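Local coordinates for uncharacterized protein lp_0118 (Lactobacillus plantarum, PDB 3K2Y) that probably binds nucleic acid, most likely DNA, through its HIRAN domain, at the interface of chains A and B. Coordinates in Å, arbitrary orientation; residue numbers count along the deposited sequence, not the author numbering. Chains: chain A/B, uncharacterized protein lp_0118.

The interface of chains A and B. Residues chain A 43-45, 59, 62; chain B 14, 43, 45-46, 49, 62-63, 65, 68.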
ATOM      1  N   ASN A  43      -1.139   7.313  -0.796  1.00 23.98           N
ATOM      2  CA  ASN A  43      -0.711   5.928  -0.621  1.00 24.02           C
ATOM      3  C   ASN A  43       0.474   5.662  -1.562  1.00 24.85           C
ATOM      4  O   ASN A  43       0.369   5.838  -2.777  1.00 24.11           O
ATOM      5  CB  ASN A  43      -1.877   4.973  -0.918  1.00 20.60           C
ATOM      6  CG  ASN A  43      -1.555   3.526  -0.569  1.00 20.26           C
ATOM      7  OD1 ASN A  43      -0.653   2.923  -1.153  1.00 20.02           O
ATOM      8  ND2 ASN A  43      -2.292   2.964   0.387  1.00 17.88           N
ATOM      9  N   GLN A  44       1.601   5.249  -0.987  1.00 24.31           N
ATOM     10  CA  GLN A  44       2.806   4.995  -1.767  1.00 24.66           C
ATOM     11  C   GLN A  44       2.684   3.840  -2.755  1.00 25.93           C
ATOM     12  O   GLN A  44       3.492   3.722  -3.675  1.00 26.39           O
ATOM     13  CB  GLN A  44       4.007   4.746  -0.842  1.00 22.89           C
ATOM     14  CG  GLN A  44       3.902   3.495   0.020  1.00 22.87           C
ATOM     15  CD  GLN A  44       3.489   3.796   1.451  1.00 25.48           C
ATOM     16  OE1 GLN A  44       2.697   4.707   1.707  1.00 26.42           O
ATOM     17  NE2 GLN A  44       4.013   3.018   2.392  1.00 26.08           N
ATOM     18  N   TYR A  45       1.676   2.995  -2.582  1.00 24.33           N
ATOM     19  CA  TYR A  45       1.513   1.855  -3.474  1.00 26.72           C
ATOM     20  C   TYR A  45       0.501   2.117  -4.587  1.00 27.13           C
ATOM     21  O   TYR A  45       0.548   1.481  -5.642  1.00 27.42           O
ATOM     22  CB  TYR A  45       1.089   0.617  -2.669  1.00 25.33           C
ATOM     23  CG  TYR A  45       1.961   0.353  -1.458  1.00 23.57           C
ATOM     24  CD1 TYR A  45       3.333   0.138  -1.597  1.00 23.19           C
ATOM     25  CD2 TYR A  45       1.421   0.356  -0.171  1.00 24.65           C
ATOM     26  CE1 TYR A  45       4.155  -0.064  -0.481  1.00 23.81           C
ATOM     27  CE2 TYR A  45       2.230   0.154   0.953  1.00 25.33           C
ATOM     28  CZ  TYR A  45       3.600  -0.052   0.787  1.00 24.78           C
ATOM     29  OH  TYR A  45       4.409  -0.230   1.887  1.00 19.71           O
ATOM     30  N   LYS A  59      -9.958  -0.358  10.352  1.00 35.59           N
ATOM     31  CA  LYS A  59      -9.616  -0.658   8.968  1.00 32.03           C
ATOM     32  C   LYS A  59      -9.988  -2.076   8.557  1.00 32.02           C
ATOM     33  O   LYS A  59      -9.817  -3.023   9.321  1.00 32.35           O
ATOM     34  CB  LYS A  59      -8.126  -0.420   8.735  1.00 31.12           C
ATOM     35  CG  LYS A  59      -7.738  -0.371   7.272  1.00 26.92           C
ATOM     36  CD  LYS A  59      -6.294   0.047   7.107  1.00 25.35           C
ATOM     37  CE  LYS A  59      -5.984   0.376   5.656  1.00 26.48           C
ATOM     38  NZ  LYS A  59      -4.588   0.864   5.487  1.00 23.01           N
ATOM     39  N   TYR A  62      -8.764  -2.372   1.432  1.00 24.07           N
ATOM     40  CA  TYR A  62      -8.823  -1.412   0.335  1.00 22.43           C
ATOM     41  C   TYR A  62      -9.750  -1.870  -0.771  1.00 24.05           C
ATOM     42  O   TYR A  62     -10.078  -3.052  -0.867  1.00 24.31           O
ATOM     43  CB  TYR A  62      -7.438  -1.208  -0.282  1.00 21.47           C
ATOM     44  CG  TYR A  62      -6.486  -0.427   0.577  1.00 21.19           C
ATOM     45  CD1 TYR A  62      -5.783  -1.037   1.613  1.00 20.52           C
ATOM     46  CD2 TYR A  62      -6.315   0.940   0.378  1.00 21.27           C
ATOM     47  CE1 TYR A  62      -4.935  -0.301   2.434  1.00 21.29           C
ATOM     48  CE2 TYR A  62      -5.474   1.683   1.190  1.00 25.97           C
ATOM     49  CZ  TYR A  62      -4.789   1.060   2.217  1.00 23.47           C
ATOM     50  OH  TYR A  62      -3.990   1.813   3.041  1.00 24.84           O
TER
ATOM     51  N   VAL B  14       8.437  -0.955  -5.519  1.00 23.73           N
ATOM     52  CA  VAL B  14       7.213  -0.521  -6.180  1.00 22.67           C
ATOM     53  C   VAL B  14       6.916   0.957  -5.922  1.00 23.97           C
ATOM     54  O   VAL B  14       7.648   1.634  -5.197  1.00 23.80           O
ATOM     55  CB  VAL B  14       5.998  -1.359  -5.691  1.00 23.08           C
ATOM     56  CG1 VAL B  14       6.186  -2.833  -6.059  1.00 18.44           C
ATOM     57  CG2 VAL B  14       5.839  -1.213  -4.178  1.00 19.13           C
ATOM     58  N   ASN B  43       4.346   4.972   8.972  1.00 27.75           N
ATOM     59  CA  ASN B  43       3.525   5.107   7.775  1.00 27.04           C
ATOM     60  C   ASN B  43       2.055   4.854   8.106  1.00 27.37           C
ATOM     61  O   ASN B  43       1.700   3.843   8.722  1.00 25.93           O
ATOM     62  CB  ASN B  43       3.989   4.128   6.690  1.00 28.10           C
ATOM     63  CG  ASN B  43       3.351   4.414   5.339  1.00 24.17           C
ATOM     64  OD1 ASN B  43       3.738   5.349   4.644  1.00 24.19           O
ATOM     65  ND2 ASN B  43       2.354   3.615   4.975  1.00 24.76           N
ATOM     66  N   TYR B  45      -0.304   4.087   6.126  1.00 26.62           N
ATOM     67  CA  TYR B  45      -0.946   3.071   5.305  1.00 26.53           C
ATOM     68  C   TYR B  45      -0.401   1.671   5.569  1.00 26.43           C
ATOM     69  O   TYR B  45      -1.102   0.674   5.383  1.00 24.13           O
ATOM     70  CB  TYR B  45      -0.767   3.440   3.831  1.00 26.24           C
ATOM     71  CG  TYR B  45      -0.978   4.916   3.558  1.00 28.12           C
ATOM     72  CD1 TYR B  45      -2.246   5.494   3.653  1.00 31.45           C
ATOM     73  CD2 TYR B  45       0.094   5.739   3.233  1.00 29.78           C
ATOM     74  CE1 TYR B  45      -2.435   6.859   3.431  1.00 32.22           C
ATOM     75  CE2 TYR B  45      -0.078   7.103   3.010  1.00 30.64           C
ATOM     76  CZ  TYR B  45      -1.343   7.657   3.112  1.00 33.07           C
ATOM     77  OH  TYR B  45      -1.507   9.009   2.904  1.00 33.25           O
ATOM     78  N   ASP B  46       0.843   1.600   6.026  1.00 26.45           N
ATOM     79  CA  ASP B  46       1.487   0.318   6.276  1.00 27.96           C
ATOM     80  C   ASP B  46       2.657   0.504   7.238  1.00 29.36           C
ATOM     81  O   ASP B  46       3.670   1.101   6.879  1.00 29.64           O
ATOM     82  CB  ASP B  46       1.949  -0.248   4.927  1.00 28.45           C
ATOM     83  CG  ASP B  46       2.874  -1.429   5.062  1.00 29.89           C
ATOM     84  OD1 ASP B  46       2.741  -2.194   6.039  1.00 30.45           O
ATOM     85  OD2 ASP B  46       3.729  -1.600   4.166  1.00 29.24           O
ATOM     86  N   ALA B  49       6.249  -0.315   6.321  1.00 28.25           N
ATOM     87  CA  ALA B  49       6.761   0.484   5.213  1.00 26.67           C
ATOM     88  C   ALA B  49       8.266   0.692   5.243  1.00 27.76           C
ATOM     89  O   ALA B  49       8.840   1.010   6.285  1.00 25.54           O
ATOM     90  CB  ALA B  49       6.065   1.826   5.181  1.00 25.99           C
ATOM     91  N   TYR B  62       9.171   2.116  -2.853  1.00 20.92           N
ATOM     92  CA  TYR B  62       9.071   1.279  -1.663  1.00 22.27           C
ATOM     93  C   TYR B  62       9.208  -0.208  -1.942  1.00 22.10           C
ATOM     94  O   TYR B  62       8.986  -0.664  -3.057  1.00 22.17           O
ATOM     95  CB  TYR B  62       7.731   1.508  -0.953  1.00 22.17           C
ATOM     96  CG  TYR B  62       7.606   2.841  -0.257  1.00 19.52           C
ATOM     97  CD1 TYR B  62       7.473   4.022  -0.983  1.00 18.75           C
ATOM     98  CD2 TYR B  62       7.637   2.920   1.134  1.00 21.27           C
ATOM     99  CE1 TYR B  62       7.372   5.254  -0.340  1.00 20.38           C
ATOM    100  CE2 TYR B  62       7.539   4.144   1.790  1.00 22.05           C
ATOM    101  CZ  TYR B  62       7.408   5.307   1.051  1.00 22.40           C
ATOM    102  OH  TYR B  62       7.317   6.520   1.702  1.00 21.87           O
ATOM    103  N   ILE B  63       9.582  -0.960  -0.910  1.00 21.08           N
ATOM    104  CA  ILE B  63       9.707  -2.405  -1.030  1.00 21.85           C
ATOM    105  C   ILE B  63       8.275  -2.937  -1.034  1.00 23.53           C
ATOM    106  O   ILE B  63       7.456  -2.527  -0.209  1.00 22.98           O
ATOM    107  CB  ILE B  63      10.495  -2.995   0.163  1.00 21.65           C
ATOM    108  CG1 ILE B  63      11.975  -2.602   0.046  1.00 20.94           C
ATOM    109  CG2 ILE B  63      10.340  -4.509   0.206  1.00 21.67           C
ATOM    110  CD1 ILE B  63      12.823  -3.025   1.228  1.00 19.30           C
ATOM    111  N   ARG B  65       4.714  -4.594  -0.637  1.00 27.61           N
ATOM    112  CA  ARG B  65       4.014  -4.879   0.605  1.00 29.69           C
ATOM    113  C   ARG B  65       4.110  -6.360   0.970  1.00 30.60           C
ATOM    114  O   ARG B  65       4.173  -6.708   2.150  1.00 30.60           O
ATOM    115  CB  ARG B  65       2.546  -4.461   0.478  1.00 31.10           C
ATOM    116  CG  ARG B  65       1.789  -4.388   1.790  1.00 28.94           C
ATOM    117  CD  ARG B  65       0.431  -3.767   1.568  1.00 28.85           C
ATOM    118  NE  ARG B  65       0.028  -2.920   2.687  1.00 31.88           N
ATOM    119  CZ  ARG B  65      -0.693  -1.814   2.546  1.00 34.28           C
ATOM    120  NH1 ARG B  65      -1.083  -1.430   1.336  1.00 38.00           N
ATOM    121  NH2 ARG B  65      -1.018  -1.089   3.603  1.00 31.69           N
ATOM    122  N   ASN B  68       7.532  -6.905   2.677  1.00 33.60           N
ATOM    123  CA  ASN B  68       7.796  -5.972   3.772  1.00 34.02           C
ATOM    124  C   ASN B  68       8.268  -6.588   5.087  1.00 34.22           C
ATOM    125  O   ASN B  68       9.422  -6.428   5.494  1.00 30.53           O
ATOM    126  CB  ASN B  68       6.519  -5.174   4.065  1.00 33.58           C
ATOM    127  CG  ASN B  68       6.557  -3.788   3.490  1.00 33.66           C
ATOM    128  OD1 ASN B  68       5.557  -3.071   3.498  1.00 33.33           O
ATOM    129  ND2 ASN B  68       7.720  -3.392   2.993  1.00 34.24           N
TER
HETATM  130  O   HOH W   1       7.258  -0.761   2.171  1.00 27.03           O
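The phenol oxygen A:Tyr45 OH is held by two partners: it donates to the carboxylate oxygen B:Asp46 OD2 at 2.7 Å and pairs with water 1 at 2.9 Å. The aspartate uses its anti lone pair. Water 1 lies at the ring edge, in plane, and is tied to the backbone carbonyl B:Ile63 O and to the amide B:Asn68 ND2. A:Gln44 CG lies over the centre of one face of the tyrosine ring, 3.5 Å above the plane; B:Arg65 comes to the CD2/CE2 side, its NH1 3.4 Å from A:Tyr45 CD2, so that A:Tyr45 CE2 sits over the guanidinium face toward its rim, planes 49° apart. Within chain A, the loop is braced by A:Tyr45 N, which donates in the carbonyl plane to A:Asn43 OD1 at 2.7 Å. An alanine in place of A:Tyr45 would remove the ring and hydroxyl, and would probably cost the bond to B:Asp46, the chain A end of the water bridge and the packing on B:Arg65. A:Gln44, bent at chi2, also lays CG over the centre of the B:Tyr62 ring, 3.7 Å from its centroid. Its amide meets B:Asn43 tip to tip, planes 86° apart, with at best a weak bond from B:Asn43 ND2 to A:Gln44 OE1. Like atoms approach unfavourably, A:Gln44 OE1 to B:Asn43 OD1 at 3.2 Å and A:Gln44 NE2 to B:Asn43 ND2 at 3.1 Å, so one amide may be modelled flipped. A:Asn43 CA caps the B:Tyr45 ring toward its rim. Loop 43-45 of chain A thus inserts against strand 59-63, the 3-10 helix 65-67 and the equivalent loop of chain B, an asymmetric pairing that may reflect crystal packing.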